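Local coordinates for protein inositol-1-monophosphatase SuhB (Mycobacterium tuberculosis, PDB 2Q74) that probably catalyses the magnesium-dependent hydrolysis of inositol 1-phosphate to free myo-inositol and phosphate, the last step of myo-inositol biosynthesis from glucose 6-phosphate, at residues Y145-A148 and G152-L155. Numbering follows the deposited sequence.
Sequences YSAA and GAHL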
ATOM      1  N   TYR A 145       1.841 -14.528   8.676  1.00 59.40           N
ATOM      2  CA  TYR A 145       2.872 -15.196   7.880  1.00 59.11           C
ATOM      3  C   TYR A 145       3.830 -15.814   8.866  1.00 58.86           C
ATOM      4  O   TYR A 145       4.126 -15.193   9.880  1.00 58.09           O
ATOM      5  CB  TYR A 145       3.620 -14.170   7.024  1.00 59.31           C
ATOM      6  CG  TYR A 145       2.756 -13.417   6.037  1.00 59.07           C
ATOM      7  CD1 TYR A 145       2.000 -12.302   6.435  1.00 60.05           C
ATOM      8  CD2 TYR A 145       2.684 -13.823   4.714  1.00 58.79           C
ATOM      9  CE1 TYR A 145       1.194 -11.608   5.515  1.00 59.71           C
ATOM     10  CE2 TYR A 145       1.923 -13.149   3.801  1.00 59.96           C
ATOM     11  CZ  TYR A 145       1.165 -12.037   4.195  1.00 60.37           C
ATOM     12  OH  TYR A 145       0.393 -11.407   3.248  1.00 59.65           O
ATOM     13  N   SER A 146       4.331 -17.015   8.576  1.00 59.19           N
ATOM     14  CA  SER A 146       5.348 -17.615   9.439  1.00 59.68           C
ATOM     15  C   SER A 146       6.252 -18.588   8.727  1.00 60.46           C
ATOM     16  O   SER A 146       5.927 -19.071   7.646  1.00 61.29           O
ATOM     17  CB  SER A 146       4.687 -18.321  10.618  1.00 59.74           C
ATOM     18  OG  SER A 146       3.766 -19.313  10.178  1.00 59.51           O
ATOM     19  N   ALA A 147       7.390 -18.885   9.350  1.00 61.01           N
ATOM     20  CA  ALA A 147       8.358 -19.801   8.783  1.00 61.27           C
ATOM     21  C   ALA A 147       9.274 -20.308   9.879  1.00 61.91           C
ATOM     22  O   ALA A 147       9.314 -19.738  10.968  1.00 61.98           O
ATOM     23  CB  ALA A 147       9.156 -19.103   7.716  1.00 60.91           C
ATOM     24  N   ALA A 148       9.983 -21.388   9.575  1.00 62.57           N
ATOM     25  CA  ALA A 148      11.052 -21.920  10.420  1.00 63.63           C
ATOM     26  C   ALA A 148      12.092 -22.642   9.541  1.00 64.40           C
ATOM     27  O   ALA A 148      11.735 -23.193   8.494  1.00 64.22           O
ATOM     28  CB  ALA A 148      10.490 -22.856  11.466  1.00 63.45           C
ATOM     29  N   GLY A 152       9.817 -24.429   5.582  1.00 66.23           N
ATOM     30  CA  GLY A 152       9.008 -23.645   4.661  1.00 66.11           C
ATOM     31  C   GLY A 152       8.275 -22.469   5.301  1.00 65.80           C
ATOM     32  O   GLY A 152       8.307 -22.287   6.510  1.00 65.73           O
ATOM     33  N   ALA A 153       7.620 -21.673   4.462  1.00 65.75           N
ATOM     34  CA  ALA A 153       6.905 -20.455   4.884  1.00 65.83           C
ATOM     35  C   ALA A 153       5.418 -20.602   4.603  1.00 66.02           C
ATOM     36  O   ALA A 153       5.035 -21.029   3.510  1.00 65.64           O
ATOM     37  CB  ALA A 153       7.427 -19.258   4.114  1.00 65.85           C
ATOM     38  N   HIS A 154       4.572 -20.248   5.568  1.00 66.41           N
ATOM     39  CA  HIS A 154       3.124 -20.319   5.352  1.00 67.20           C
ATOM     40  C   HIS A 154       2.412 -19.025   5.693  1.00 66.46           C
ATOM     41  O   HIS A 154       2.911 -18.221   6.468  1.00 66.61           O
ATOM     42  CB  HIS A 154       2.502 -21.469   6.141  1.00 68.38           C
ATOM     43  CG  HIS A 154       3.284 -22.741   6.065  1.00 71.62           C
ATOM     44  ND1 HIS A 154       3.323 -23.525   4.935  1.00 74.60           N
ATOM     45  CD2 HIS A 154       4.081 -23.350   6.974  1.00 75.39           C
ATOM     46  CE1 HIS A 154       4.108 -24.566   5.150  1.00 75.61           C
ATOM     47  NE2 HIS A 154       4.579 -24.483   6.381  1.00 76.67           N
ATOM     48  N   LEU A 155       1.255 -18.836   5.065  1.00 66.00           N
ATOM     49  CA  LEU A 155       0.325 -17.753   5.354  1.00 65.72           C
ATOM     50  C   LEU A 155      -0.929 -18.380   5.943  1.00 66.57           C
ATOM     51  O   LEU A 155      -1.429 -19.378   5.403  1.00 65.83           O
ATOM     52  CB  LEU A 155      -0.060 -17.063   4.054  1.00 65.51           C
ATOM     53  CG  LEU A 155      -0.767 -15.697   4.045  1.00 64.75           C
ATOM     54  CD1 LEU A 155      -1.347 -15.454   2.671  1.00 64.85           C
ATOM     55  CD2 LEU A 155      -1.838 -15.578   5.055  1.00 63.48           C
TER
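S146 and H154 form an antiparallel hydrogen-bonded pair that joins 145-148 to 152-155, the two strand axes approaching to 4.6 Å with their directions 162° apart. Both bonds of the pair are nearly straight: S146 N donates to H154 O at 2.8 Å, and H154 N returns a bond to S146 O at 2.7 Å. Next to it, Y145 and L155 are a non-hydrogen-bonded pair, with CA atoms 4.4 Å apart. Their side chains leave the sheet together on one face and stay neighbours. With CG of Y145 anti to its own carbonyl carbon (chi1 -61°), the phenol ring is kept beside L155, and CE2 of Y145 comes within 3.7 Å of CG of L155. That branch carbon makes an off-centre CH-pi contact, 29° from the ring normal. The two strands are the arms of a beta hairpin within the large mixed sheet of the inositol monophosphatase fold, flanked by strands 130-138 and 160-163. On the face of Y145 and L155, the methyl groups of A147 and A153 also meet, CB to CB at 4.0 Å, and I242 of helix 233-245 packs on Y145 and both alanines. S146 and H154 point to the other face, where helix 8-33 lies: OG of S146 is hydrogen-bonded to E16, while the H154 side chain touches R12.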